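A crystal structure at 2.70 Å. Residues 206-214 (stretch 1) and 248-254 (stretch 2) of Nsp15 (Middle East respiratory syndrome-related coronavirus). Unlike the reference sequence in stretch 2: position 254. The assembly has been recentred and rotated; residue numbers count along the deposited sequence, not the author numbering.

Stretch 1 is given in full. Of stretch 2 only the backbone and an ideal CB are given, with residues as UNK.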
# COMPACT_ATOMS: atom_id res chain seq x y z
N MET A 206 40.71 -26.92 -20.42
CA MET A 206 39.55 -27.78 -20.59
C MET A 206 38.28 -26.93 -20.75
O MET A 206 37.49 -27.16 -21.66
CB MET A 206 39.43 -28.75 -19.43
CG MET A 206 38.55 -29.93 -19.73
SD MET A 206 38.04 -30.76 -18.20
CE MET A 206 39.42 -31.87 -17.96
N GLU A 207 38.08 -25.93 -19.88
CA GLU A 207 36.87 -25.10 -19.99
C GLU A 207 36.79 -24.40 -21.35
O GLU A 207 35.72 -24.32 -21.94
CB GLU A 207 36.77 -24.10 -18.82
CG GLU A 207 36.56 -24.81 -17.48
CD GLU A 207 35.75 -24.02 -16.43
OE1 GLU A 207 35.99 -22.80 -16.24
OE2 GLU A 207 34.88 -24.66 -15.78
N LYS A 208 37.93 -23.94 -21.87
CA LYS A 208 37.95 -23.25 -23.17
C LYS A 208 37.57 -24.17 -24.32
O LYS A 208 36.77 -23.79 -25.20
CB LYS A 208 39.33 -22.65 -23.47
CG LYS A 208 39.71 -21.47 -22.57
CD LYS A 208 41.08 -20.91 -22.98
CE LYS A 208 41.80 -20.25 -21.82
NZ LYS A 208 41.72 -18.77 -21.95
N ASP A 209 38.15 -25.36 -24.31
CA ASP A 209 37.85 -26.31 -25.35
C ASP A 209 36.35 -26.62 -25.27
O ASP A 209 35.65 -26.67 -26.29
CB ASP A 209 38.70 -27.59 -25.20
CG ASP A 209 40.17 -27.39 -25.59
OD1 ASP A 209 40.55 -26.33 -26.16
OD2 ASP A 209 40.96 -28.32 -25.35
N PHE A 210 35.85 -26.77 -24.05
CA PHE A 210 34.48 -27.13 -23.87
C PHE A 210 33.56 -26.16 -24.58
O PHE A 210 32.61 -26.56 -25.26
CB PHE A 210 34.11 -27.22 -22.39
CG PHE A 210 32.68 -27.66 -22.18
CD1 PHE A 210 32.34 -29.00 -22.23
CD2 PHE A 210 31.68 -26.74 -21.96
CE1 PHE A 210 31.01 -29.41 -22.04
CE2 PHE A 210 30.37 -27.13 -21.77
CZ PHE A 210 30.03 -28.47 -21.81
N LEU A 211 33.85 -24.87 -24.44
CA LEU A 211 32.96 -23.85 -24.98
C LEU A 211 33.00 -23.75 -26.48
O LEU A 211 32.03 -23.27 -27.05
CB LEU A 211 33.27 -22.48 -24.39
CG LEU A 211 33.06 -22.45 -22.89
CD1 LEU A 211 33.53 -21.10 -22.36
CD2 LEU A 211 31.60 -22.72 -22.59
N SER A 212 34.10 -24.20 -27.10
CA SER A 212 34.29 -24.11 -28.55
C SER A 212 34.20 -25.42 -29.30
O SER A 212 33.83 -25.41 -30.45
CB SER A 212 35.64 -23.47 -28.89
OG SER A 212 36.71 -24.35 -28.56
N PHE A 213 34.53 -26.55 -28.69
CA PHE A 213 34.60 -27.84 -29.43
C PHE A 213 33.25 -28.49 -29.74
O PHE A 213 32.33 -28.47 -28.93
CB PHE A 213 35.40 -28.88 -28.64
CG PHE A 213 36.88 -28.66 -28.66
CD1 PHE A 213 37.76 -29.73 -28.57
CD2 PHE A 213 37.42 -27.37 -28.78
CE1 PHE A 213 39.13 -29.52 -28.59
CE2 PHE A 213 38.80 -27.17 -28.79
CZ PHE A 213 39.65 -28.24 -28.70
N ASP A 214 33.15 -29.13 -30.89
CA ASP A 214 32.12 -30.15 -31.09
C ASP A 214 32.17 -31.16 -29.94
O ASP A 214 33.26 -31.52 -29.49
CB ASP A 214 32.35 -30.90 -32.39
CG ASP A 214 31.22 -31.84 -32.70
OD1 ASP A 214 31.41 -33.08 -32.60
OD2 ASP A 214 30.13 -31.35 -32.99
N UNK A 248 27.17 -25.68 -14.74
CA UNK A 248 26.81 -24.35 -15.24
C UNK A 248 27.45 -24.06 -16.58
O UNK A 248 26.82 -23.46 -17.46
CB UNK A 248 27.22 -23.27 -14.23
N UNK A 249 28.70 -24.46 -16.76
CA UNK A 249 29.38 -24.20 -18.03
C UNK A 249 28.58 -24.80 -19.21
O UNK A 249 28.49 -24.21 -20.29
CB UNK A 249 30.80 -24.78 -18.00
N UNK A 250 27.98 -25.97 -18.99
CA UNK A 250 27.14 -26.61 -20.00
C UNK A 250 25.83 -25.84 -20.25
O UNK A 250 25.38 -25.74 -21.39
CB UNK A 250 26.82 -28.04 -19.57
N UNK A 251 25.25 -25.32 -19.18
CA UNK A 251 24.07 -24.47 -19.30
C UNK A 251 24.39 -23.16 -20.00
O UNK A 251 23.62 -22.72 -20.86
CB UNK A 251 23.48 -24.19 -17.92
N UNK A 252 25.49 -22.53 -19.63
CA UNK A 252 25.91 -21.30 -20.30
C UNK A 252 26.13 -21.55 -21.79
O UNK A 252 25.58 -20.82 -22.65
CB UNK A 252 27.19 -20.75 -19.66
N UNK A 253 26.91 -22.57 -22.11
CA UNK A 253 27.27 -22.84 -23.49
C UNK A 253 26.00 -22.98 -24.28
O UNK A 253 25.86 -22.46 -25.38
CB UNK A 253 28.14 -24.09 -23.62
N UNK A 254 25.07 -23.68 -23.67
CA UNK A 254 23.83 -23.99 -24.31
C UNK A 254 23.02 -22.75 -24.60
O UNK A 254 22.62 -22.53 -25.73
CB UNK A 254 23.02 -24.96 -23.45

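Both stretches are helical where they meet: the axes of helix 206-212 and helix 248-254 approach to 10.2 Å, and their N-to-C directions differ by 33°. All of stretch 2 has helical phi/psi.

Position 248 has no atom of stretch 1 within 5.5 Å of its ideal CB, so many side chains would suit it. The residue is L248, which makes no contact with stretch 1.

Position 249 points toward stretch 1. Its ideal CB lies 4.5 Å from F210 CE2, 4.6 Å from E207 OE2 and 5.1 Å from L211 CD2, a mostly apolar groove with a carboxylate at one margin. Leucine, isoleucine, valine or methionine would fill it, and a basic chain is conceivable. The residue is I249, with chi1 and chi2 both t. Its CG1 packs 3.7 Å from F210 CD2 and 3.6 Å from L211 CD2, while the extended chain brings CD1 to 3.7 Å from E207 CB. The carboxylate of E207 is hydrogen-bonded elsewhere in the structure.

Position 250 points sideways, but its ideal CB would sit 3.9 Å from F210 CZ. That spacing admits a methyl group while leaving little room in the ring's direction, so glycine, alanine or serine are the natural candidates. It is G250; its CA meets the edge of the F210 ring, 3.7 Å from CE2.

Position 251 points away and its ideal CB has no neighbour in stretch 1, leaving the choice open. The residue is L251, which makes no contact here.

Position 252 points sideways, with no atom of stretch 1 within 5.5 Å of the ideal CB. Only a long or broad side chain could return to the L211 methyls; a shorter one would also be tolerated. The residue is Y252, with chi1 t, and L211 CD2 lies at its ring edge, 4.0 Å from CD1.

Position 253 points toward stretch 1, where its CA is 6.0 Å from L211 CA. The ideal CB is 3.9 Å from L211 CD2 and 4.2 Å from F210 CE2, and carbonyl oxygens lie beyond at the helix end. Leucine, methionine, glutamine, lysine or arginine could lie along this surface. It is K253, with chi1 to chi3 all t: its CD passes 3.8 Å from F210 CE2, and CE reaches 3.4 Å from F210 O and 3.8 Å from L211 O, without a hydrogen bond across the stretches.

Position 254 is out of reach, so stretch 1 sets no preference. The residue is R254, where the reference has Lys.

Stretch 2 248-254: LIGLYKR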
# COMPACT_ATOMS: atom_id res chain seq x y z
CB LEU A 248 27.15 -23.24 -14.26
CG LEU A 248 26.79 -21.84 -14.80
CD1 LEU A 248 25.27 -21.64 -14.90
CD2 LEU A 248 27.40 -20.69 -13.99
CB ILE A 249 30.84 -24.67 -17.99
CG1 ILE A 249 31.59 -24.25 -19.28
CG2 ILE A 249 30.92 -26.18 -17.79
CD1 ILE A 249 33.09 -24.46 -19.21
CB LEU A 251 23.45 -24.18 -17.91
CG LEU A 251 22.35 -23.12 -17.84
CD1 LEU A 251 21.22 -23.51 -18.75
CD2 LEU A 251 21.82 -22.93 -16.44
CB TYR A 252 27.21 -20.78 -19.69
CG TYR A 252 27.89 -19.69 -20.47
CD1 TYR A 252 29.06 -19.95 -21.16
CD2 TYR A 252 27.39 -18.41 -20.51
CE1 TYR A 252 29.70 -18.96 -21.87
CE2 TYR A 252 28.03 -17.40 -21.21
CZ TYR A 252 29.18 -17.69 -21.89
OH TYR A 252 29.83 -16.72 -22.60
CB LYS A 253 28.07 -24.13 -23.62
CG LYS A 253 28.35 -24.51 -25.05
CD LYS A 253 29.33 -25.66 -25.14
CE LYS A 253 29.51 -26.12 -26.58
NZ LYS A 253 28.25 -26.69 -27.12
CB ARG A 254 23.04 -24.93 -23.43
CG ARG A 254 21.63 -25.18 -23.93
CD ARG A 254 21.67 -25.94 -25.24
NE ARG A 254 20.43 -25.80 -25.98
CZ ARG A 254 20.21 -26.34 -27.17
NH1 ARG A 254 21.13 -27.10 -27.77
NH2 ARG A 254 19.04 -26.13 -27.76
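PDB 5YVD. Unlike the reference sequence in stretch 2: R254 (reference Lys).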